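TlmII (Streptoalloteichus hindustanus, PDB 4HVM) is a condensation-family protein of tallysomycin biosynthesis that probably binds phosphopantetheine-linked substrates. Local coordinates at residues A37-L42 with F389-L394; W194-L199 with V339-D344; R219-G224 with D427-L432; D298-G303 with V330-Y335. All blocks are in the same frame, centred on the assembly; numbering follows the deposited sequence.

Interaction 1 (A37-L42 with F389-L394); sequences AARGLL and FREADL. With SO4 (sulfate ion), chain F.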
# COMPACT_ATOMS: atom_id res chain seq x y z
N ALA A 37 -3.10 -0.55 8.69
CA ALA A 37 -4.00 -0.13 7.63
C ALA A 37 -5.31 -0.88 7.79
O ALA A 37 -5.34 -1.97 8.37
CB ALA A 37 -3.39 -0.43 6.27
N ALA A 38 -6.40 -0.30 7.28
CA ALA A 38 -7.70 -0.94 7.40
C ALA A 38 -8.42 -1.04 6.06
O ALA A 38 -8.52 -0.07 5.32
CB ALA A 38 -8.56 -0.19 8.40
N ARG A 39 -8.93 -2.23 5.76
CA ARG A 39 -9.77 -2.45 4.59
C ARG A 39 -10.97 -3.28 5.02
O ARG A 39 -10.95 -3.88 6.10
CB ARG A 39 -8.99 -3.19 3.49
CG ARG A 39 -7.75 -2.44 3.01
CD ARG A 39 -8.12 -1.12 2.36
NE ARG A 39 -7.13 -0.08 2.66
CZ ARG A 39 -6.06 0.16 1.92
NH1 ARG A 39 -5.83 -0.55 0.83
NH2 ARG A 39 -5.21 1.13 2.27
N GLY A 40 -12.01 -3.32 4.20
CA GLY A 40 -13.21 -4.06 4.55
C GLY A 40 -14.07 -4.47 3.37
O GLY A 40 -14.06 -3.83 2.32
N LEU A 41 -14.81 -5.57 3.54
CA LEU A 41 -15.77 -6.02 2.55
C LEU A 41 -17.18 -5.89 3.11
O LEU A 41 -17.45 -6.29 4.23
CB LEU A 41 -15.50 -7.48 2.16
CG LEU A 41 -14.22 -7.78 1.38
CD1 LEU A 41 -14.11 -9.26 1.08
CD2 LEU A 41 -14.16 -6.96 0.09
N LEU A 42 -18.08 -5.30 2.32
CA LEU A 42 -19.46 -5.13 2.74
C LEU A 42 -20.34 -6.27 2.23
O LEU A 42 -20.44 -6.50 1.03
CB LEU A 42 -20.01 -3.79 2.24
CG LEU A 42 -21.51 -3.57 2.39
CD1 LEU A 42 -21.93 -3.65 3.85
CD2 LEU A 42 -21.90 -2.22 1.80
N PHE A 389 -15.76 -2.03 0.75
CA PHE A 389 -16.41 -1.09 1.66
C PHE A 389 -15.61 0.19 1.86
O PHE A 389 -14.59 0.20 2.55
CB PHE A 389 -16.69 -1.75 3.01
CG PHE A 389 -17.27 -0.81 4.02
CD1 PHE A 389 -18.54 -0.28 3.84
CD2 PHE A 389 -16.55 -0.44 5.14
CE1 PHE A 389 -19.08 0.60 4.77
CE2 PHE A 389 -17.08 0.44 6.07
CZ PHE A 389 -18.35 0.96 5.88
N ARG A 390 -16.09 1.27 1.24
CA ARG A 390 -15.54 2.61 1.43
C ARG A 390 -14.02 2.65 1.36
O ARG A 390 -13.37 3.30 2.18
CB ARG A 390 -16.01 3.20 2.77
CG ARG A 390 -17.51 3.39 2.89
CD ARG A 390 -17.98 4.66 2.18
NE ARG A 390 -19.42 4.87 2.35
CZ ARG A 390 -19.96 5.54 3.37
NH1 ARG A 390 -19.18 6.06 4.31
NH2 ARG A 390 -21.27 5.69 3.44
N GLU A 391 -13.45 1.95 0.38
CA GLU A 391 -12.00 1.87 0.24
C GLU A 391 -11.34 3.24 0.16
O GLU A 391 -10.26 3.46 0.70
CB GLU A 391 -11.62 1.02 -0.98
CG GLU A 391 -10.13 0.74 -1.09
CD GLU A 391 -9.80 -0.13 -2.29
OE1 GLU A 391 -10.18 0.23 -3.42
OE2 GLU A 391 -9.15 -1.19 -2.10
N ALA A 392 -12.02 4.17 -0.51
CA ALA A 392 -11.52 5.54 -0.66
C ALA A 392 -11.38 6.27 0.67
O ALA A 392 -10.50 7.12 0.83
CB ALA A 392 -12.43 6.32 -1.59
N ASP A 393 -12.24 5.93 1.62
CA ASP A 393 -12.24 6.59 2.93
C ASP A 393 -11.34 5.87 3.93
O ASP A 393 -10.88 6.47 4.91
CB ASP A 393 -13.66 6.72 3.48
CG ASP A 393 -14.52 7.67 2.66
OD1 ASP A 393 -13.96 8.61 2.06
OD2 ASP A 393 -15.75 7.48 2.64
N LEU A 394 -11.08 4.59 3.70
CA LEU A 394 -10.24 3.81 4.59
C LEU A 394 -8.76 3.98 4.26
O LEU A 394 -7.90 3.74 5.10
CB LEU A 394 -10.63 2.34 4.57
CG LEU A 394 -11.92 1.99 5.30
CD1 LEU A 394 -12.28 0.53 5.10
CD2 LEU A 394 -11.77 2.31 6.78
S SO4 F . -3.01 2.92 3.85
O1 SO4 F . -3.42 4.26 3.42
O2 SO4 F . -1.82 2.99 4.69
O3 SO4 F . -4.10 2.31 4.61
O4 SO4 F . -2.72 2.10 2.67
O HOH W 1 -12.13 -1.50 1.90

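Interaction 2 (W194-L199 with V339-D344); sequences WWSRRL and VDLAVD. With SO4 (sulfate ion), chain E.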
# COMPACT_ATOMS: atom_id res chain seq x y z
N TRP A 194 25.03 -0.28 -9.17
CA TRP A 194 24.15 0.49 -10.05
C TRP A 194 23.53 1.68 -9.33
O TRP A 194 23.42 2.77 -9.89
CB TRP A 194 23.05 -0.41 -10.61
CG TRP A 194 22.27 0.19 -11.75
CD1 TRP A 194 22.55 0.09 -13.08
CD2 TRP A 194 21.06 0.97 -11.65
NE1 TRP A 194 21.60 0.76 -13.82
CE2 TRP A 194 20.68 1.30 -12.97
CE3 TRP A 194 20.28 1.41 -10.58
CZ2 TRP A 194 19.54 2.07 -13.24
CZ3 TRP A 194 19.15 2.17 -10.86
CH2 TRP A 194 18.79 2.49 -12.18
N TRP A 195 23.12 1.47 -8.09
CA TRP A 195 22.50 2.53 -7.30
C TRP A 195 23.53 3.47 -6.67
O TRP A 195 23.25 4.64 -6.46
CB TRP A 195 21.58 1.93 -6.23
CG TRP A 195 20.26 1.50 -6.77
CD1 TRP A 195 19.91 0.24 -7.18
CD2 TRP A 195 19.10 2.32 -6.96
NE1 TRP A 195 18.61 0.23 -7.62
CE2 TRP A 195 18.09 1.50 -7.49
CE3 TRP A 195 18.83 3.67 -6.73
CZ2 TRP A 195 16.82 1.98 -7.80
CZ3 TRP A 195 17.57 4.15 -7.04
CH2 TRP A 195 16.58 3.31 -7.57
N SER A 196 24.71 2.94 -6.37
CA SER A 196 25.78 3.76 -5.82
C SER A 196 26.23 4.84 -6.80
O SER A 196 26.62 5.93 -6.39
CB SER A 196 26.99 2.89 -5.43
OG SER A 196 26.69 2.10 -4.29
N ARG A 197 26.15 4.52 -8.08
CA ARG A 197 26.58 5.43 -9.13
C ARG A 197 25.53 6.51 -9.42
O ARG A 197 25.87 7.61 -9.86
CB ARG A 197 26.90 4.65 -10.41
CG ARG A 197 27.26 5.51 -11.61
CD ARG A 197 27.45 4.68 -12.88
NE ARG A 197 28.84 4.25 -13.07
CZ ARG A 197 29.33 3.09 -12.64
NH1 ARG A 197 28.55 2.23 -11.99
NH2 ARG A 197 30.60 2.78 -12.86
N ARG A 198 24.27 6.20 -9.14
CA ARG A 198 23.17 7.09 -9.52
C ARG A 198 22.61 7.96 -8.39
O ARG A 198 22.16 9.07 -8.64
CB ARG A 198 22.05 6.29 -10.19
CG ARG A 198 22.38 5.91 -11.62
CD ARG A 198 21.47 4.83 -12.16
NE ARG A 198 21.86 4.43 -13.51
CZ ARG A 198 22.88 3.62 -13.79
NH1 ARG A 198 23.15 3.31 -15.05
NH2 ARG A 198 23.63 3.12 -12.81
N LEU A 199 22.65 7.44 -7.17
CA LEU A 199 22.16 8.19 -6.00
C LEU A 199 22.75 9.60 -5.81
O LEU A 199 22.00 10.53 -5.49
CB LEU A 199 22.31 7.36 -4.72
CG LEU A 199 21.28 6.25 -4.51
CD1 LEU A 199 21.55 5.49 -3.22
CD2 LEU A 199 19.86 6.81 -4.50
N VAL A 339 17.59 3.14 0.79
CA VAL A 339 17.58 4.17 1.82
C VAL A 339 18.87 4.16 2.63
O VAL A 339 19.50 5.21 2.83
CB VAL A 339 16.37 4.02 2.76
CG1 VAL A 339 16.58 4.81 4.04
CG2 VAL A 339 15.09 4.45 2.06
N ASP A 340 19.27 2.98 3.09
CA ASP A 340 20.52 2.81 3.82
C ASP A 340 21.70 3.32 3.00
O ASP A 340 22.59 3.99 3.51
CB ASP A 340 20.74 1.34 4.19
CG ASP A 340 19.73 0.83 5.20
OD1 ASP A 340 19.19 1.65 5.97
OD2 ASP A 340 19.47 -0.40 5.22
N LEU A 341 21.69 2.99 1.71
CA LEU A 341 22.77 3.38 0.81
C LEU A 341 22.83 4.89 0.62
O LEU A 341 23.90 5.49 0.66
CB LEU A 341 22.61 2.68 -0.55
CG LEU A 341 23.70 2.96 -1.58
CD1 LEU A 341 25.08 2.63 -1.02
CD2 LEU A 341 23.43 2.16 -2.84
N ALA A 342 21.66 5.50 0.41
CA ALA A 342 21.59 6.94 0.22
C ALA A 342 22.05 7.70 1.46
O ALA A 342 22.52 8.84 1.37
CB ALA A 342 20.18 7.36 -0.15
N VAL A 343 21.91 7.07 2.62
CA VAL A 343 22.33 7.67 3.88
C VAL A 343 23.85 7.66 4.00
O VAL A 343 24.46 8.66 4.37
CB VAL A 343 21.71 6.96 5.09
CG1 VAL A 343 22.44 7.32 6.37
CG2 VAL A 343 20.23 7.30 5.20
N ASP A 344 24.46 6.52 3.68
CA ASP A 344 25.91 6.37 3.75
C ASP A 344 26.63 7.30 2.78
O ASP A 344 27.69 7.84 3.08
CB ASP A 344 26.32 4.92 3.48
CG ASP A 344 25.79 3.95 4.52
OD1 ASP A 344 25.41 4.40 5.62
OD2 ASP A 344 25.76 2.74 4.24
S SO4 E . 25.94 1.20 -15.22
O1 SO4 E . 27.10 2.01 -15.58
O2 SO4 E . 26.29 -0.22 -15.19
O3 SO4 E . 25.50 1.60 -13.89
O4 SO4 E . 24.89 1.42 -16.21

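Interaction 3 (R219-G224 with D427-L432); sequences RLRVPG and DMVIVL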
# COMPACT_ATOMS: atom_id res chain seq x y z
N ARG A 219 -9.63 15.45 -2.86
CA ARG A 219 -10.14 14.26 -3.54
C ARG A 219 -10.76 14.56 -4.90
O ARG A 219 -11.43 15.58 -5.08
CB ARG A 219 -11.16 13.53 -2.65
CG ARG A 219 -10.57 12.96 -1.39
CD ARG A 219 -11.62 12.27 -0.53
NE ARG A 219 -11.06 11.83 0.75
CZ ARG A 219 -10.96 12.62 1.81
NH1 ARG A 219 -11.37 13.88 1.76
NH2 ARG A 219 -10.44 12.14 2.94
N LEU A 220 -10.52 13.67 -5.85
CA LEU A 220 -11.11 13.76 -7.18
C LEU A 220 -11.79 12.44 -7.52
O LEU A 220 -11.13 11.42 -7.69
CB LEU A 220 -10.04 14.07 -8.22
CG LEU A 220 -10.50 14.02 -9.69
CD1 LEU A 220 -11.51 15.12 -9.97
CD2 LEU A 220 -9.31 14.11 -10.62
N ARG A 221 -13.12 12.46 -7.63
CA ARG A 221 -13.86 11.25 -7.96
C ARG A 221 -13.88 11.04 -9.46
O ARG A 221 -14.37 11.89 -10.21
CB ARG A 221 -15.29 11.34 -7.44
CG ARG A 221 -16.02 10.00 -7.44
CD ARG A 221 -17.50 10.18 -7.14
NE ARG A 221 -18.18 10.85 -8.23
CZ ARG A 221 -19.22 11.66 -8.08
NH1 ARG A 221 -19.71 11.91 -6.87
NH2 ARG A 221 -19.77 12.23 -9.14
N VAL A 222 -13.34 9.91 -9.90
CA VAL A 222 -13.29 9.58 -11.32
C VAL A 222 -14.27 8.46 -11.63
O VAL A 222 -14.29 7.44 -10.94
CB VAL A 222 -11.87 9.14 -11.73
CG1 VAL A 222 -11.87 8.52 -13.12
CG2 VAL A 222 -10.91 10.31 -11.67
N PRO A 223 -15.11 8.66 -12.66
CA PRO A 223 -16.03 7.61 -13.10
C PRO A 223 -15.26 6.35 -13.45
O PRO A 223 -14.22 6.45 -14.12
CB PRO A 223 -16.67 8.21 -14.35
CG PRO A 223 -16.56 9.69 -14.16
CD PRO A 223 -15.26 9.90 -13.44
N GLY A 224 -15.75 5.20 -13.02
CA GLY A 224 -15.08 3.93 -13.23
C GLY A 224 -14.70 3.67 -14.68
O GLY A 224 -13.64 3.11 -14.96
N ASP A 427 -17.02 3.83 -8.91
CA ASP A 427 -16.09 4.91 -9.24
C ASP A 427 -14.75 4.73 -8.54
O ASP A 427 -14.64 3.96 -7.59
CB ASP A 427 -16.68 6.27 -8.86
CG ASP A 427 -17.98 6.56 -9.58
OD1 ASP A 427 -18.13 6.12 -10.74
OD2 ASP A 427 -18.86 7.23 -8.98
N MSE A 428 -13.73 5.43 -9.03
CA MSE A 428 -12.43 5.46 -8.38
C MSE A 428 -12.21 6.86 -7.81
O MSE A 428 -12.52 7.86 -8.47
CB MSE A 428 -11.33 5.12 -9.37
CG MSE A 428 -11.40 3.71 -9.91
SE MSE A 428 -11.05 2.39 -8.52
CE MSE A 428 -9.11 2.21 -8.69
N VAL A 429 -11.69 6.93 -6.59
CA VAL A 429 -11.42 8.22 -5.97
C VAL A 429 -9.92 8.42 -5.76
O VAL A 429 -9.27 7.61 -5.10
CB VAL A 429 -12.16 8.37 -4.63
CG1 VAL A 429 -11.77 9.68 -3.95
CG2 VAL A 429 -13.65 8.31 -4.85
N ILE A 430 -9.39 9.49 -6.33
CA ILE A 430 -7.99 9.84 -6.15
C ILE A 430 -7.80 10.70 -4.89
O ILE A 430 -8.28 11.83 -4.83
CB ILE A 430 -7.45 10.60 -7.37
CG1 ILE A 430 -7.56 9.73 -8.62
CG2 ILE A 430 -6.01 11.01 -7.14
CD1 ILE A 430 -7.09 10.42 -9.89
N VAL A 431 -7.11 10.15 -3.90
CA VAL A 431 -6.87 10.88 -2.66
C VAL A 431 -5.47 11.50 -2.65
O VAL A 431 -4.47 10.80 -2.72
CB VAL A 431 -7.04 9.98 -1.43
CG1 VAL A 431 -6.88 10.80 -0.16
CG2 VAL A 431 -8.39 9.30 -1.45
N LEU A 432 -5.42 12.83 -2.56
CA LEU A 432 -4.16 13.56 -2.65
C LEU A 432 -3.76 14.16 -1.31
O LEU A 432 -4.54 14.87 -0.68
CB LEU A 432 -4.25 14.67 -3.69
CG LEU A 432 -3.07 15.64 -3.77
CD1 LEU A 432 -1.83 14.94 -4.31
CD2 LEU A 432 -3.43 16.84 -4.63

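Interaction 4 (D298-G303 with V330-Y335); sequences DRVVFG and VHYLPY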
# COMPACT_ATOMS: atom_id res chain seq x y z
N ASP A 298 7.01 -4.12 -2.21
CA ASP A 298 8.13 -3.23 -1.95
C ASP A 298 8.04 -1.97 -2.81
O ASP A 298 7.34 -1.95 -3.81
CB ASP A 298 9.45 -3.95 -2.21
CG ASP A 298 10.64 -3.23 -1.61
OD1 ASP A 298 10.47 -2.49 -0.62
OD2 ASP A 298 11.76 -3.42 -2.13
N ARG A 299 8.75 -0.93 -2.40
CA ARG A 299 8.75 0.33 -3.13
C ARG A 299 9.98 0.47 -4.03
O ARG A 299 11.09 0.12 -3.64
CB ARG A 299 8.69 1.51 -2.14
CG ARG A 299 7.34 1.68 -1.47
CD ARG A 299 7.41 2.75 -0.39
NE ARG A 299 8.14 2.30 0.79
CZ ARG A 299 8.38 3.05 1.86
NH1 ARG A 299 7.94 4.30 1.90
NH2 ARG A 299 9.05 2.55 2.89
N VAL A 300 9.76 0.97 -5.24
CA VAL A 300 10.86 1.25 -6.16
C VAL A 300 10.94 2.75 -6.46
O VAL A 300 9.92 3.43 -6.55
CB VAL A 300 10.76 0.44 -7.47
CG1 VAL A 300 10.78 -1.04 -7.17
CG2 VAL A 300 9.49 0.81 -8.23
N VAL A 301 12.16 3.26 -6.60
CA VAL A 301 12.37 4.66 -6.92
C VAL A 301 12.83 4.79 -8.37
O VAL A 301 13.82 4.19 -8.77
CB VAL A 301 13.43 5.29 -6.00
CG1 VAL A 301 13.68 6.74 -6.38
CG2 VAL A 301 12.99 5.18 -4.55
N PHE A 302 12.09 5.56 -9.16
CA PHE A 302 12.40 5.74 -10.58
C PHE A 302 12.28 7.20 -10.99
O PHE A 302 11.58 7.98 -10.35
CB PHE A 302 11.50 4.87 -11.45
CG PHE A 302 10.05 5.24 -11.40
CD1 PHE A 302 9.25 4.85 -10.34
CD2 PHE A 302 9.48 5.98 -12.43
CE1 PHE A 302 7.92 5.19 -10.30
CE2 PHE A 302 8.14 6.32 -12.39
CZ PHE A 302 7.36 5.93 -11.33
N GLY A 303 12.97 7.56 -12.07
CA GLY A 303 12.96 8.93 -12.55
C GLY A 303 12.35 9.10 -13.93
O GLY A 303 12.62 8.32 -14.84
N VAL A 330 14.39 -3.45 -13.50
CA VAL A 330 15.46 -4.32 -14.00
C VAL A 330 16.63 -4.35 -13.03
O VAL A 330 17.19 -5.41 -12.75
CB VAL A 330 15.96 -3.86 -15.40
CG1 VAL A 330 17.32 -4.46 -15.71
CG2 VAL A 330 14.95 -4.23 -16.47
N HIS A 331 16.98 -3.18 -12.49
CA HIS A 331 18.06 -3.07 -11.52
C HIS A 331 17.53 -2.96 -10.09
O HIS A 331 17.97 -2.12 -9.31
CB HIS A 331 18.95 -1.87 -11.84
CG HIS A 331 19.49 -1.88 -13.24
ND1 HIS A 331 18.82 -1.30 -14.30
CD2 HIS A 331 20.62 -2.42 -13.75
CE1 HIS A 331 19.53 -1.47 -15.40
NE2 HIS A 331 20.62 -2.15 -15.10
N TYR A 332 16.58 -3.82 -9.76
CA TYR A 332 15.90 -3.77 -8.47
C TYR A 332 16.84 -3.90 -7.28
O TYR A 332 17.74 -4.74 -7.27
CB TYR A 332 14.80 -4.83 -8.39
CG TYR A 332 14.19 -5.00 -7.01
CD1 TYR A 332 13.33 -4.04 -6.49
CD2 TYR A 332 14.48 -6.12 -6.24
CE1 TYR A 332 12.78 -4.19 -5.23
CE2 TYR A 332 13.93 -6.28 -4.98
CZ TYR A 332 13.08 -5.31 -4.48
OH TYR A 332 12.53 -5.45 -3.23
N LEU A 333 16.62 -3.05 -6.29
CA LEU A 333 17.29 -3.12 -5.00
C LEU A 333 16.26 -2.69 -3.96
O LEU A 333 15.64 -1.64 -4.11
CB LEU A 333 18.51 -2.19 -4.97
CG LEU A 333 19.37 -2.22 -3.70
CD1 LEU A 333 20.17 -3.51 -3.62
CD2 LEU A 333 20.29 -1.01 -3.65
N PRO A 334 16.06 -3.52 -2.92
CA PRO A 334 15.05 -3.28 -1.89
C PRO A 334 15.09 -1.84 -1.36
O PRO A 334 16.17 -1.30 -1.13
CB PRO A 334 15.44 -4.27 -0.79
CG PRO A 334 16.08 -5.39 -1.52
CD PRO A 334 16.83 -4.75 -2.66
N TYR A 335 13.91 -1.25 -1.19
CA TYR A 335 13.79 0.16 -0.82
C TYR A 335 14.57 0.51 0.44
O TYR A 335 15.16 1.58 0.53
CB TYR A 335 12.32 0.55 -0.65
CG TYR A 335 12.10 2.02 -0.38
CD1 TYR A 335 12.10 2.94 -1.41
CD2 TYR A 335 11.89 2.48 0.91
CE1 TYR A 335 11.90 4.28 -1.17
CE2 TYR A 335 11.69 3.83 1.17
CZ TYR A 335 11.69 4.72 0.12
OH TYR A 335 11.49 6.06 0.36
O HOH W 2 13.76 0.45 -4.56

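Interaction 1 (A37-L42 with F389-L394)
Leu394 and Phe389 reach strand 36-44 from the two ends of one short turn. Leu394 lays its apolar branch over the strand backbone between Ala38 and Gly40: its CB meets Ala38 O at 3.3 Å and its CD1 lies 3.9 Å from Arg39 CA. Phe389, with CG anti to the backbone N (chi1 176°), leads the end of its ring away, so that mainly CB does the touching, 4.0 Å from Leu42 CB. Between them the backbone of Gly40 carries the polar part of the contact: its O accepts from Phe389 N at 2.9 Å, the donor standing above the carbonyl plane, and a water links Gly40 N to Phe389 O. Arg39 bends at chi2 and chi3, and its NH2 makes weak bonds to O3 and O4 of a sulfate, at 2.8 and 2.7 Å. The carboxylate of Glu391, whose OE2 is bonded to Tyr151, lies beyond salt-bridge range of the Arg39 guanidinium and would probably attract it through charge alone. An alanine in place of Arg39 would remove the NH2 that holds the sulfate and would probably weaken anion binding here. Strand 385-388 continues the sheet beside strand 36-44, while helices 98-110 and 147-161 pack around Phe389 and Leu41.

Interaction 2 (W194-L199 with V339-D344)
Leu341 has CG anti to the backbone N (chi1 -178°), which sends its branched end out from helix 335-344, while Leu199 has CG anti to its own carbonyl carbon (chi1 -77°) and points back. This is plain helix-to-helix packing, joining the C-terminal part of helix 185-198, with Leu199, to helix 335-344 in a condensation-domain fold. The two leucines cross obliquely, and Leu199 CD1 does the touching: it lies 3.7 Å from Leu341 CG and 3.8 Å from Ala342 CB, the small alanine allowing the methyl to settle close to the helix backbone. Leu341 straddles the other side with its two methyls, CD2 reaching Trp195 CB at 3.9 Å and both approaching Ser196 OG. Ser196 is suited to this greasy neighbourhood because its hydroxyl is already bonded to His192 O, one turn back. Trp195 brings only CB to the contact; its indole leads away, and NE1 is bonded to His331 O.

On another side of the same helix, Trp194 presents a ring face to Arg198 NH2, and Trp194 CZ3 stands 3.6 Å above the centre of the Trp195 ring. The extended Arg198 side chain holds a sulfate through NH1 and NH2, with NH2 to O3 at 2.6 Å. That same NH2 also donates to Trp194 O at 2.9 Å, in the carbonyl plane and on a lone pair.

Interaction 3 (R219-G224 with D427-L432)
Four backbone bonds join residues 219-224 to 427-432, and the ladder goes on where Leu432 pairs with Ser218. At Leu220 and Ile430 each residue both gives and takes: Leu220 N donates to Ile430 O at 3.1 Å, on a lone pair, and Ile430 N returns a bond to Leu220 O at 2.9 Å, standing above that carbonyl plane. Val222 and Met428, a selenomethionine, repeat the exchange, with Val222 N to Met428 O at 2.6 Å and Met428 N to Val222 O at 2.8 Å, both nearly along the C=O axis. Ile430 O is also approached by a C-H donor, Arg219 CA, at 3.3 Å. The backbone of Val429 and Val431 turns the other way and bonds to Gly422 and Ser420 of strand 417-424.

The ladder is an antiparallel one at the border of the mixed six-stranded sheet, where strand 216-223 is outermost; the directions of residues 219-223 and 427-432 lie 160° apart. Leu220, Val222 and Ile430 stand on the same face, where helix 445-459 covers the first two, so apolar types fit; Arg219 and Arg221 stand on the other face beside Val429 and Val431. There the aliphatic part of Arg221 does the packing, CG to Val429 CG2 at 3.9 Å.

Pro223, lacking an N-H, suits its non-hydrogen-bonded pairing with Asp427 and the N-cap place before helix 224-231. Asp427 OD1 takes a weak bond from Gly224 N, the first N-H of that helix. Its other oxygen, OD2, makes a long salt bridge to Arg221 NE at 3.8 Å, from well outside the guanidinium plane, so that charge alone attracts them.

Interaction 4 (D298-G303 with V330-Y335)
Helix 314-330 has just ended when His331 leaves helical geometry, its ND1 bonded back to Asp327 O. Tyr332 then swings CG anti to the backbone N (chi1 170°), bringing its ring edge to strand 297-305: CD1 lies 4.0 Å from Val300 CG1, and OH donates to Asp298 OD2. Ring and carboxylate stand at 90° to each other, and the hydroxyl uses the anti lone pair of OD2. Leu333 turns its side chain away, but its O shares a water with Arg299 O. Pro334, rigid and without an N-H, is the N-cap residue of helix 335-344 and sets its N over a face of the Tyr332 ring. Tyr335 supplies the most contact. Its N donates to the syn lone pair of Asp298 OD2 at 3.2 Å, so one buried oxygen is gripped twice. Over its ring lies the Arg299 guanidinium, tilted by 33°, with Tyr335 CE2 3.4 Å above the guanidinium centre; Val301 CG2 meets the ring edge at CE1, 3.7 Å away, and the hydroxyl is bonded to Trp357. An alanine in place of Asp298 would remove the acceptor shared by Tyr332 OH and Tyr335 N and would probably loosen the link between strand and loop. The carboxylate, if ionised, is likely to be favoured by the start of helix 335-344, as where an acidic side chain accepts a first-turn N-H, here from the outermost strand of the six-stranded sheet.

The contacts run across both halves of a fold built on two mixed sheets. Interaction 1 belongs to the five-stranded sheet, which strand 385-388 joins from far along the chain; interactions 3 and 4 lie at the two opposite borders of the six-stranded one, their centres about 27 Å apart. Interactions 1 and 3 touch, Ala392 packing on Val429, so helix 391-394 bridges the sheets. Interactions 2 and 4 are neighbours too, about 11 Å between centres, with helix 335-344 starting at the loop of interaction 4 and carrying one side of interaction 2. In sequence, interaction 4 is nested inside each of the others, whereas interaction 3 crosses both interaction 1 and interaction 2, interlocking the early and late chain.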